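Long-range contacts in ethylbenzene dehydrogenase alpha-subunit (Aromatoleum aromaticum, PDB 2IVF), which is the alpha subunit of a molybdopterin-family oxidoreductase and holds a molybdenum atom, two pterin guanine dinucleotides and an iron/sulfur cluster: residues Ala114-Tyr122 with Tyr239-Ala247; Leu894-Ile903 with Tyr926-Ile937. All coordinates share one frame; numbering follows the deposited sequence.

Interaction 1: residues Ala114-Tyr122 with Tyr239-Ala247. With GOL (glycerol), chain F.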
loop_
_atom_site.group_PDB
_atom_site.type_symbol
_atom_site.label_atom_id
_atom_site.label_comp_id
_atom_site.label_asym_id
_atom_site.label_seq_id
_atom_site.Cartn_x
_atom_site.Cartn_y
_atom_site.Cartn_z
ATOM N N ALA A 114 -1.218 -22.019 -10.431
ATOM C CA ALA A 114 -1.893 -21.552 -11.636
ATOM C C ALA A 114 -3.167 -22.390 -11.911
ATOM O O ALA A 114 -3.289 -23.546 -11.468
ATOM C CB ALA A 114 -0.897 -21.661 -12.832
ATOM N N CYS A 115 -4.061 -21.824 -12.724
ATOM C CA CYS A 115 -5.254 -22.515 -13.185
ATOM C C CYS A 115 -4.927 -23.748 -13.989
ATOM O O CYS A 115 -5.643 -24.753 -13.869
ATOM C CB CYS A 115 -6.148 -21.546 -13.974
ATOM S SG CYS A 115 -5.450 -20.889 -15.456
ATOM N N ASN A 116 -3.861 -23.671 -14.785
ATOM C CA ASN A 116 -3.282 -24.805 -15.466
ATOM C C ASN A 116 -1.821 -24.541 -15.892
ATOM O O ASN A 116 -1.321 -23.445 -15.713
ATOM C CB ASN A 116 -4.145 -25.252 -16.639
ATOM C CG ASN A 116 -4.228 -24.263 -17.696
ATOM O OD1 ASN A 116 -5.287 -23.608 -17.854
ATOM N ND2 ASN A 116 -3.168 -24.151 -18.512
ATOM N N VAL A 117 -1.190 -25.535 -16.511
ATOM C CA VAL A 117 0.268 -25.525 -16.805
ATOM C C VAL A 117 0.738 -24.370 -17.657
ATOM O O VAL A 117 1.899 -23.949 -17.590
ATOM C CB VAL A 117 0.694 -26.841 -17.518
ATOM C CG1 VAL A 117 0.282 -26.774 -18.984
ATOM C CG2 VAL A 117 2.221 -27.065 -17.368
ATOM N N ASP A 118 -0.158 -23.858 -18.494
ATOM C CA ASP A 118 0.179 -22.788 -19.390
ATOM C C ASP A 118 0.181 -21.401 -18.755
ATOM O O ASP A 118 0.568 -20.440 -19.396
ATOM C CB ASP A 118 -0.810 -22.777 -20.574
ATOM C CG ASP A 118 -0.771 -24.042 -21.387
ATOM O OD1 ASP A 118 0.340 -24.549 -21.676
ATOM O OD2 ASP A 118 -1.871 -24.533 -21.726
ATOM N N TYR A 119 -0.321 -21.271 -17.537
ATOM C CA TYR A 119 -0.497 -19.977 -16.935
ATOM C C TYR A 119 0.495 -19.780 -15.784
ATOM O O TYR A 119 1.090 -20.752 -15.285
ATOM C CB TYR A 119 -1.956 -19.808 -16.436
ATOM C CG TYR A 119 -2.948 -19.605 -17.571
ATOM C CD1 TYR A 119 -3.489 -20.700 -18.255
ATOM C CD2 TYR A 119 -3.355 -18.334 -17.948
ATOM C CE1 TYR A 119 -4.398 -20.523 -19.286
ATOM C CE2 TYR A 119 -4.275 -18.141 -19.002
ATOM C CZ TYR A 119 -4.808 -19.274 -19.658
ATOM O OH TYR A 119 -5.716 -19.164 -20.711
ATOM N N VAL A 120 0.655 -18.533 -15.381
ATOM C CA VAL A 120 1.472 -18.167 -14.257
ATOM C C VAL A 120 0.664 -18.369 -12.996
ATOM O O VAL A 120 -0.551 -18.104 -12.954
ATOM C CB VAL A 120 1.922 -16.693 -14.344
ATOM C CG1 VAL A 120 2.731 -16.283 -13.079
ATOM C CG2 VAL A 120 2.691 -16.429 -15.690
ATOM N N ASP A 121 1.332 -18.858 -11.956
ATOM C CA ASP A 121 0.686 -19.007 -10.659
ATOM C C ASP A 121 0.497 -17.657 -9.981
ATOM O O ASP A 121 0.827 -16.589 -10.543
ATOM C CB ASP A 121 1.419 -20.048 -9.770
ATOM C CG ASP A 121 2.848 -19.622 -9.356
ATOM O OD1 ASP A 121 3.110 -18.412 -9.223
ATOM O OD2 ASP A 121 3.746 -20.517 -9.186
ATOM N N TYR A 122 -0.160 -17.697 -8.822
ATOM C CA TYR A 122 -0.508 -16.467 -8.119
ATOM C C TYR A 122 0.557 -16.149 -7.028
ATOM O O TYR A 122 0.394 -15.174 -6.282
ATOM C CB TYR A 122 -1.873 -16.561 -7.462
ATOM C CG TYR A 122 -3.061 -16.405 -8.369
ATOM C CD1 TYR A 122 -3.455 -17.439 -9.186
ATOM C CD2 TYR A 122 -3.833 -15.229 -8.363
ATOM C CE1 TYR A 122 -4.572 -17.315 -10.018
ATOM C CE2 TYR A 122 -4.964 -15.094 -9.209
ATOM C CZ TYR A 122 -5.326 -16.144 -10.007
ATOM O OH TYR A 122 -6.418 -16.070 -10.833
ATOM N N TYR A 239 -12.988 -10.456 -14.008
ATOM C CA TYR A 239 -12.071 -11.456 -14.438
ATOM C C TYR A 239 -11.089 -11.701 -13.325
ATOM O O TYR A 239 -10.996 -10.915 -12.370
ATOM C CB TYR A 239 -11.368 -11.018 -15.726
ATOM C CG TYR A 239 -10.614 -9.689 -15.682
ATOM C CD1 TYR A 239 -11.187 -8.530 -16.108
ATOM C CD2 TYR A 239 -9.289 -9.635 -15.303
ATOM C CE1 TYR A 239 -10.495 -7.355 -16.140
ATOM C CE2 TYR A 239 -8.578 -8.471 -15.321
ATOM C CZ TYR A 239 -9.170 -7.318 -15.732
ATOM O OH TYR A 239 -8.444 -6.116 -15.752
ATOM N N SER A 240 -10.378 -12.824 -13.436
ATOM C CA SER A 240 -9.300 -13.125 -12.532
ATOM C C SER A 240 -8.014 -12.573 -13.165
ATOM O O SER A 240 -7.917 -12.483 -14.381
ATOM C CB SER A 240 -9.173 -14.621 -12.282
ATOM O OG SER A 240 -9.000 -15.405 -13.482
ATOM N N ALA A 241 -7.028 -12.260 -12.333
ATOM C CA ALA A 241 -5.861 -11.483 -12.804
ATOM C C ALA A 241 -5.101 -12.185 -13.918
ATOM O O ALA A 241 -4.473 -11.496 -14.754
ATOM C CB ALA A 241 -4.942 -11.126 -11.658
ATOM N N ASP A 242 -5.132 -13.525 -13.913
ATOM C CA ASP A 242 -4.411 -14.318 -14.926
ATOM C C ASP A 242 -5.088 -14.217 -16.301
ATOM O O ASP A 242 -4.469 -14.562 -17.296
ATOM C CB ASP A 242 -4.185 -15.778 -14.501
ATOM C CG ASP A 242 -5.485 -16.538 -14.170
ATOM O OD1 ASP A 242 -6.554 -15.884 -14.154
ATOM O OD2 ASP A 242 -5.426 -17.759 -13.851
ATOM N N ASN A 243 -6.310 -13.652 -16.347
ATOM C CA ASN A 243 -7.003 -13.345 -17.617
ATOM C C ASN A 243 -6.169 -12.383 -18.475
ATOM O O ASN A 243 -6.189 -12.469 -19.714
ATOM C CB ASN A 243 -8.358 -12.713 -17.358
ATOM C CG ASN A 243 -9.202 -12.541 -18.625
ATOM O OD1 ASN A 243 -9.383 -13.483 -19.390
ATOM N ND2 ASN A 243 -9.736 -11.341 -18.828
ATOM N N LEU A 244 -5.363 -11.543 -17.839
ATOM C CA LEU A 244 -4.464 -10.643 -18.588
ATOM C C LEU A 244 -3.474 -11.400 -19.445
ATOM O O LEU A 244 -3.014 -10.898 -20.462
ATOM C CB LEU A 244 -3.669 -9.733 -17.644
ATOM C CG LEU A 244 -4.353 -8.671 -16.794
ATOM C CD1 LEU A 244 -3.266 -7.778 -16.151
ATOM C CD2 LEU A 244 -5.382 -7.875 -17.609
ATOM N N LEU A 245 -3.159 -12.634 -19.068
ATOM C CA LEU A 245 -2.241 -13.416 -19.856
ATOM C C LEU A 245 -2.818 -13.874 -21.204
ATOM O O LEU A 245 -2.081 -14.358 -22.058
ATOM C CB LEU A 245 -1.804 -14.600 -19.070
ATOM C CG LEU A 245 -0.980 -14.271 -17.819
ATOM C CD1 LEU A 245 -0.756 -15.552 -17.008
ATOM C CD2 LEU A 245 0.343 -13.615 -18.251
ATOM N N ASP A 246 -4.139 -13.731 -21.362
ATOM C CA ASP A 246 -4.815 -13.974 -22.612
ATOM C C ASP A 246 -5.155 -12.722 -23.446
ATOM O O ASP A 246 -5.741 -12.844 -24.504
ATOM C CB ASP A 246 -6.101 -14.746 -22.322
ATOM C CG ASP A 246 -5.834 -16.195 -21.928
ATOM O OD1 ASP A 246 -4.910 -16.777 -22.510
ATOM O OD2 ASP A 246 -6.575 -16.741 -21.096
ATOM N N ALA A 247 -4.792 -11.536 -22.951
ATOM C CA ALA A 247 -5.044 -10.303 -23.617
ATOM C C ALA A 247 -3.824 -9.957 -24.457
ATOM O O ALA A 247 -2.704 -10.391 -24.153
ATOM C CB ALA A 247 -5.326 -9.215 -22.580
HETATM C C1 GOL F . -8.294 -18.687 -12.497
HETATM O O1 GOL F . -6.966 -18.470 -12.060
HETATM C C2 GOL F . -8.972 -19.881 -11.842
HETATM O O2 GOL F . -8.073 -20.884 -11.446
HETATM C C3 GOL F . -9.682 -19.501 -10.580
HETATM O O3 GOL F . -10.198 -20.653 -9.960
HETATM O O HOH W 1 -3.140 -19.005 -13.230
#
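Tyr119 reaches across to Asp246 and donates its hydroxyl to the carboxylate, OH to OD2 2.6 Å, on the syn lone pair of that oxygen. The carboxylate plane is 90° from the ring plane, and OD2 sits at the ring edge. Because CG of Tyr119 lies beside the backbone N, anti to the carbonyl carbon (chi1 -73°), the ring points at the 3-10 segment 241-246 and slides past Leu245 in the opposite direction. Leu245 CD1 fills the angle between this ring and Val120, 3.9 Å from Tyr119 CD2 and 3.8 Å from Val120 CG2.

Asp242 is the polar hub. Its CG is tucked between its own N and carbonyl carbon (chi1 57°), which directs OD1 back to Ser240 OG, a 2.6 Å bond, and OD2 toward the loop 114-122. There Asn116-Tyr119 form a type I turn, and a water on OD2 joins its two flanks, Cys115 N and Val120 O, to the one carboxylate. Glycerol, probably from the crystallisation liquor, sits at the edge of the Tyr122 ring, whose OH donates to its O1 at 2.8 Å.

Tyr122 also meets Phe267 and Phe670 edge-to-face. Helix 265-274 packs against Val120 and Asp242, while 239-247, within the molybdopterin oxidoreductase family region, leads into strand 249-253 of the parallel sheet and touches its neighbour 440-444.

Interaction 2: residues Leu894-Ile903 with Tyr926-Ile937. With MD1 (phosphoric acid 4-(2-amino-4-oxo-3,4,5,6,-tetrahydro-pteridin-6-yl)-2-hydroxy-3,4-dimercapto-but-3-en-yl ester guanylate ester), chain N.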
loop_
_atom_site.group_PDB
_atom_site.type_symbol
_atom_site.label_atom_id
_atom_site.label_comp_id
_atom_site.label_asym_id
_atom_site.label_seq_id
_atom_site.Cartn_x
_atom_site.Cartn_y
_atom_site.Cartn_z
ATOM N N LEU A 894 -4.294 23.944 0.316
ATOM C CA LEU A 894 -5.225 23.666 -0.756
ATOM C C LEU A 894 -6.546 24.274 -0.365
ATOM O O LEU A 894 -6.979 24.153 0.804
ATOM C CB LEU A 894 -5.454 22.170 -0.957
ATOM C CG LEU A 894 -4.536 21.251 -1.763
ATOM C CD1 LEU A 894 -3.107 21.641 -1.634
ATOM C CD2 LEU A 894 -4.835 19.767 -1.403
ATOM N N PHE A 895 -7.196 24.930 -1.300
ATOM C CA PHE A 895 -8.456 25.541 -0.965
ATOM C C PHE A 895 -9.347 25.742 -2.160
ATOM O O PHE A 895 -8.876 25.832 -3.289
ATOM C CB PHE A 895 -8.223 26.893 -0.205
ATOM C CG PHE A 895 -7.563 27.976 -1.033
ATOM C CD1 PHE A 895 -6.181 27.991 -1.217
ATOM C CD2 PHE A 895 -8.319 28.973 -1.614
ATOM C CE1 PHE A 895 -5.595 28.983 -1.958
ATOM C CE2 PHE A 895 -7.734 29.980 -2.368
ATOM C CZ PHE A 895 -6.378 29.985 -2.546
ATOM N N ASN A 896 -10.640 25.908 -1.890
ATOM C CA ASN A 896 -11.545 26.314 -2.926
ATOM C C ASN A 896 -12.645 27.120 -2.292
ATOM O O ASN A 896 -12.452 27.636 -1.184
ATOM C CB ASN A 896 -12.045 25.120 -3.733
ATOM C CG ASN A 896 -12.782 24.056 -2.904
ATOM O OD1 ASN A 896 -13.262 24.295 -1.810
ATOM N ND2 ASN A 896 -12.871 22.866 -3.457
ATOM N N ASP A 897 -13.763 27.276 -2.977
ATOM C CA ASP A 897 -14.823 28.109 -2.446
ATOM C C ASP A 897 -15.483 27.549 -1.195
ATOM O O ASP A 897 -16.189 28.272 -0.497
ATOM C CB ASP A 897 -15.855 28.428 -3.540
ATOM C CG ASP A 897 -15.324 29.403 -4.570
ATOM O OD1 ASP A 897 -14.153 29.873 -4.408
ATOM O OD2 ASP A 897 -16.042 29.657 -5.577
ATOM N N PHE A 898 -15.225 26.297 -0.873
ATOM C CA PHE A 898 -15.880 25.645 0.242
ATOM C C PHE A 898 -15.029 25.529 1.493
ATOM O O PHE A 898 -15.524 25.786 2.570
ATOM C CB PHE A 898 -16.375 24.270 -0.167
ATOM C CG PHE A 898 -17.100 23.577 0.912
ATOM C CD1 PHE A 898 -18.384 23.944 1.257
ATOM C CD2 PHE A 898 -16.484 22.552 1.618
ATOM C CE1 PHE A 898 -19.064 23.291 2.292
ATOM C CE2 PHE A 898 -17.157 21.889 2.660
ATOM C CZ PHE A 898 -18.443 22.260 2.999
ATOM N N ALA A 899 -13.762 25.145 1.356
ATOM C CA ALA A 899 -12.935 24.908 2.533
ATOM C C ALA A 899 -11.473 24.861 2.148
ATOM O O ALA A 899 -11.119 25.156 1.024
ATOM C CB ALA A 899 -13.356 23.589 3.223
ATOM N N ASP A 900 -10.633 24.541 3.115
ATOM C CA ASP A 900 -9.197 24.504 2.887
ATOM C C ASP A 900 -8.537 23.493 3.774
ATOM O O ASP A 900 -9.108 23.073 4.779
ATOM C CB ASP A 900 -8.563 25.866 3.149
ATOM C CG ASP A 900 -8.605 26.273 4.636
ATOM O OD1 ASP A 900 -9.715 26.361 5.210
ATOM O OD2 ASP A 900 -7.527 26.508 5.228
ATOM N N CYS A 901 -7.304 23.143 3.424
ATOM C CA CYS A 901 -6.527 22.254 4.253
ATOM C C CYS A 901 -5.064 22.543 4.020
ATOM O O CYS A 901 -4.728 23.297 3.112
ATOM C CB CYS A 901 -6.847 20.837 3.917
ATOM S SG CYS A 901 -6.326 20.339 2.257
ATOM N N GLU A 902 -4.215 22.032 4.891
ATOM C CA GLU A 902 -2.789 22.254 4.775
ATOM C C GLU A 902 -2.176 20.900 4.652
ATOM O O GLU A 902 -2.567 19.988 5.373
ATOM C CB GLU A 902 -2.260 22.951 6.018
ATOM C CG GLU A 902 -0.778 23.196 6.006
ATOM C CD GLU A 902 -0.326 24.208 7.043
ATOM O OE1 GLU A 902 -1.117 25.105 7.447
ATOM O OE2 GLU A 902 0.857 24.111 7.439
ATOM N N ILE A 903 -1.203 20.783 3.747
ATOM C CA ILE A 903 -0.615 19.508 3.395
ATOM C C ILE A 903 0.802 19.739 2.928
ATOM O O ILE A 903 1.098 20.815 2.398
ATOM C CB ILE A 903 -1.480 18.877 2.301
ATOM C CG1 ILE A 903 -1.169 17.402 2.143
ATOM C CG2 ILE A 903 -1.384 19.708 1.033
ATOM C CD1 ILE A 903 -2.292 16.635 1.372
ATOM N N TYR A 926 -3.834 15.486 9.634
ATOM C CA TYR A 926 -3.741 16.803 9.089
ATOM C C TYR A 926 -3.871 17.856 10.165
ATOM O O TYR A 926 -4.614 17.697 11.147
ATOM C CB TYR A 926 -4.909 17.117 8.151
ATOM C CG TYR A 926 -5.020 16.329 6.877
ATOM C CD1 TYR A 926 -5.554 15.030 6.885
ATOM C CD2 TYR A 926 -4.702 16.901 5.661
ATOM C CE1 TYR A 926 -5.719 14.323 5.725
ATOM C CE2 TYR A 926 -4.846 16.191 4.487
ATOM C CZ TYR A 926 -5.397 14.941 4.514
ATOM O OH TYR A 926 -5.581 14.265 3.340
ATOM N N LYS A 927 -3.219 18.979 9.901
ATOM C CA LYS A 927 -3.341 20.150 10.756
ATOM C C LYS A 927 -4.795 20.556 10.874
ATOM O O LYS A 927 -5.524 20.622 9.883
ATOM C CB LYS A 927 -2.492 21.299 10.205
ATOM C CG LYS A 927 -1.012 21.034 10.382
ATOM C CD LYS A 927 -0.120 22.119 9.769
ATOM C CE LYS A 927 1.354 21.640 9.734
ATOM N NZ LYS A 927 2.371 22.667 9.377
ATOM N N GLY A 928 -5.239 20.723 12.106
ATOM C CA GLY A 928 -6.617 21.091 12.392
ATOM C C GLY A 928 -7.557 19.940 12.091
ATOM O O GLY A 928 -8.772 20.116 12.150
ATOM N N TRP A 929 -6.998 18.764 11.795
ATOM C CA TRP A 929 -7.787 17.611 11.345
ATOM C C TRP A 929 -8.726 17.939 10.177
ATOM O O TRP A 929 -9.835 17.384 10.067
ATOM C CB TRP A 929 -8.637 17.005 12.466
ATOM C CG TRP A 929 -7.907 16.568 13.653
ATOM C CD1 TRP A 929 -6.676 16.942 14.061
ATOM C CD2 TRP A 929 -8.434 15.723 14.671
ATOM N NE1 TRP A 929 -6.368 16.322 15.255
ATOM C CE2 TRP A 929 -7.436 15.571 15.646
ATOM C CE3 TRP A 929 -9.632 15.024 14.813
ATOM C CZ2 TRP A 929 -7.614 14.780 16.793
ATOM C CZ3 TRP A 929 -9.809 14.234 15.946
ATOM C CH2 TRP A 929 -8.800 14.116 16.910
ATOM N N LYS A 930 -8.258 18.784 9.273
ATOM C CA LYS A 930 -9.001 19.098 8.067
ATOM C C LYS A 930 -8.328 18.317 6.921
ATOM O O LYS A 930 -7.311 18.746 6.391
ATOM C CB LYS A 930 -8.956 20.568 7.835
ATOM C CG LYS A 930 -9.805 21.360 8.879
ATOM C CD LYS A 930 -9.452 22.803 8.945
ATOM C CE LYS A 930 -9.742 23.584 7.697
ATOM N NZ LYS A 930 -9.560 25.055 7.961
ATOM N N PRO A 931 -8.946 17.210 6.491
ATOM C CA PRO A 931 -8.308 16.451 5.445
ATOM C C PRO A 931 -8.568 17.076 4.094
ATOM O O PRO A 931 -9.426 17.926 3.956
ATOM C CB PRO A 931 -8.979 15.085 5.561
ATOM C CG PRO A 931 -10.380 15.477 5.896
ATOM C CD PRO A 931 -10.264 16.642 6.839
ATOM N N TYR A 932 -7.852 16.654 3.061
ATOM C CA TYR A 932 -8.144 17.194 1.743
ATOM C C TYR A 932 -9.608 16.968 1.370
ATOM O O TYR A 932 -10.222 17.779 0.662
ATOM C CB TYR A 932 -7.199 16.611 0.702
ATOM C CG TYR A 932 -7.692 15.573 -0.243
ATOM C CD1 TYR A 932 -7.641 14.194 0.075
ATOM C CD2 TYR A 932 -8.047 15.938 -1.531
ATOM C CE1 TYR A 932 -8.016 13.222 -0.856
ATOM C CE2 TYR A 932 -8.428 14.987 -2.474
ATOM C CZ TYR A 932 -8.415 13.630 -2.141
ATOM O OH TYR A 932 -8.800 12.737 -3.100
ATOM N N ASP A 933 -10.177 15.901 1.900
ATOM C CA ASP A 933 -11.588 15.564 1.618
ATOM C C ASP A 933 -12.583 16.646 2.009
ATOM O O ASP A 933 -13.714 16.672 1.473
ATOM C CB ASP A 933 -11.954 14.224 2.268
ATOM C CG ASP A 933 -10.919 13.194 2.025
ATOM O OD1 ASP A 933 -9.876 13.256 2.698
ATOM O OD2 ASP A 933 -11.121 12.312 1.160
ATOM N N ILE A 934 -12.187 17.531 2.932
ATOM C CA ILE A 934 -13.071 18.562 3.409
ATOM C C ILE A 934 -13.569 19.398 2.234
ATOM O O ILE A 934 -14.688 19.921 2.276
ATOM C CB ILE A 934 -12.413 19.465 4.488
ATOM C CG1 ILE A 934 -13.447 20.305 5.236
ATOM C CG2 ILE A 934 -11.360 20.474 3.875
ATOM C CD1 ILE A 934 -12.879 20.965 6.452
ATOM N N LEU A 935 -12.772 19.525 1.185
ATOM C CA LEU A 935 -13.145 20.438 0.071
ATOM C C LEU A 935 -13.764 19.750 -1.158
ATOM O O LEU A 935 -13.955 20.390 -2.193
ATOM C CB LEU A 935 -11.959 21.330 -0.328
ATOM C CG LEU A 935 -10.579 20.689 -0.470
ATOM C CD1 LEU A 935 -10.595 19.846 -1.729
ATOM C CD2 LEU A 935 -9.543 21.750 -0.524
ATOM N N LEU A 936 -14.135 18.478 -1.002
ATOM C CA LEU A 936 -14.441 17.613 -2.159
ATOM C C LEU A 936 -15.901 17.529 -2.534
ATOM O O LEU A 936 -16.195 17.164 -3.658
ATOM C CB LEU A 936 -13.826 16.231 -2.003
ATOM C CG LEU A 936 -12.282 16.146 -1.964
ATOM C CD1 LEU A 936 -11.890 14.652 -1.775
ATOM C CD2 LEU A 936 -11.518 16.747 -3.238
ATOM N N ILE A 937 -16.770 17.964 -1.616
ATOM C CA ILE A 937 -18.189 18.274 -1.836
ATOM C C ILE A 937 -19.071 17.098 -2.104
ATOM O O ILE A 937 -20.118 17.000 -1.488
ATOM C CB ILE A 937 -18.411 19.322 -2.962
ATOM C CG1 ILE A 937 -17.604 20.610 -2.711
ATOM C CG2 ILE A 937 -19.895 19.630 -3.112
ATOM C CD1 ILE A 937 -17.586 21.017 -1.334
HETATM P PB MD1 N . -13.516 3.494 5.237
HETATM O O3B MD1 N . -11.997 3.306 5.638
HETATM O O1B MD1 N . -14.112 2.137 5.142
HETATM O O2B MD1 N . -14.169 4.604 5.966
HETATM O O3A MD1 N . -13.370 4.034 3.752
HETATM C C10 MD1 N . -13.325 3.161 2.602
HETATM C C11 MD1 N . -13.001 4.095 1.446
HETATM O O11 MD1 N . -11.558 4.327 1.583
HETATM C C12 MD1 N . -13.250 3.406 0.131
HETATM S S12 MD1 N . -13.422 1.708 0.019
HETATM C C13 MD1 N . -13.279 4.110 -1.046
HETATM S S13 MD1 N . -13.502 3.361 -2.541
HETATM C C14 MD1 N . -13.147 5.584 -1.097
HETATM N N15 MD1 N . -12.060 6.146 -1.825
HETATM C C16 MD1 N . -11.808 7.493 -1.804
HETATM C C15 MD1 N . -10.810 7.966 -2.635
HETATM O O14 MD1 N . -10.161 7.194 -3.391
HETATM N N17 MD1 N . -10.548 9.292 -2.513
HETATM C C17 MD1 N . -11.290 10.118 -1.668
HETATM N N16 MD1 N . -10.963 11.402 -1.652
HETATM N N18 MD1 N . -12.286 9.629 -0.911
HETATM C C20 MD1 N . -12.550 8.342 -0.978
HETATM N N8 MD1 N . -13.589 7.851 -0.255
HETATM C C7 MD1 N . -13.948 6.461 -0.167
HETATM P PA MD1 N . -11.158 3.657 6.965
HETATM O O1A MD1 N . -9.987 2.728 6.936
HETATM O O2A MD1 N . -10.871 5.109 6.948
HETATM O "O5'" MD1 N . -12.095 3.329 8.193
HETATM C "C5'" MD1 N . -12.335 1.951 8.454
HETATM C "C4'" MD1 N . -12.085 1.667 9.877
HETATM O "O4'" MD1 N . -12.194 0.251 9.960
HETATM C "C1'" MD1 N . -11.327 -0.109 11.036
HETATM N N9 MD1 N . -10.947 -1.528 11.061
HETATM C C4 MD1 N . -11.455 -2.398 11.921
HETATM N N3 MD1 N . -12.388 -2.214 12.886
HETATM C C2 MD1 N . -12.776 -3.239 13.645
HETATM N N2 MD1 N . -13.723 -3.069 14.606
HETATM N N1 MD1 N . -12.142 -4.454 13.472
HETATM C C6 MD1 N . -11.188 -4.708 12.516
HETATM O O6 MD1 N . -10.738 -5.847 12.400
HETATM C C5 MD1 N . -10.827 -3.633 11.689
HETATM N N7 MD1 N . -9.957 -3.463 10.699
HETATM C C8 MD1 N . -10.049 -2.185 10.321
HETATM C "C2'" MD1 N . -10.080 0.746 10.828
HETATM O "O2'" MD1 N . -9.313 0.958 12.039
HETATM C "C3'" MD1 N . -10.637 2.039 10.215
HETATM O "O3'" MD1 N . -10.620 3.142 11.159
HETATM O O HOH W 2 -1.538 19.069 7.578
HETATM O O HOH W 3 -5.399 20.722 7.162
#
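The Phe898 ring carries Ile937 CD1 over one face, a CH-pi contact 3.8 Å from the ring centroid, while the carbonyl oxygen of Ile934 lies in plane at its edge, 3.2 Å from CE2. With CG anti to the backbone N (chi1 -178°), Phe898 extends its ring to these two residues. Tyr926 has Pro931 CA over the centre of one face and Glu902 O at its edge; Ile903 runs alongside it. On one face of Tyr932 lies Leu936 CD1, offset toward the rim. Beyond the ring, Tyr932 OH accepts a nearly straight bond from the amino group N16 of MD1 at 2.9 Å, and Asp933 OD2 takes a weak second one.

The amide of Asn896 links turn to loop: ND2 donates in its own amide plane to Leu935 O at 3.0 Å and also bonds Arg970 O, setting the turn against strand 969-975, and OD1 accepts from Phe898 N, forming an Asx turn. Leu935 rests its CD2 against Leu894 CB and the hairpin backbone. Lys930 bends at chi3 (65°) to bring NZ within 3.0 Å of Asp900 OD1, and Lys927, extended beyond CG, reaches Glu902 OE2 at 2.9 Å; both approach from above the carboxylate plane. Glu902 OE1 has a second cation in Lys893. Two waters bridge the backbones of Glu902 and Lys927, and one also lies near Lys930 O.

The hairpin of strands 891-895 and 900-908 belongs to the dinucleotide-binding domain. Strand 969-975 flanks Leu894 and Leu935, strand 843-846 touches Leu894 and Tyr932, and helix 617-625 backs Phe898 and Ile934.

The two contacts lie apart, centres 43 Å from each other and nearest atoms about 23 Å, and they follow one another along the chain. Interaction 1 is buried and joins an irregular loop to a 3-10 segment; carboxylates of that segment, tyrosine hydroxyls and a water do most of the polar work. Interaction 2 is partly buried and sets a loop against a beta hairpin: apolar side chains pack along the hairpin, and two lysine-carboxylate salt bridges lie at its more exposed side. Only interaction 2 touches a cofactor directly, through MD1; in interaction 1 the Tyr122 side chain stays about 11 Å from the iron/sulfur cluster. Both adjoin the beta-subunit, which forms a salt bridge with Asp121 and accepts a hydrogen bond from Trp929.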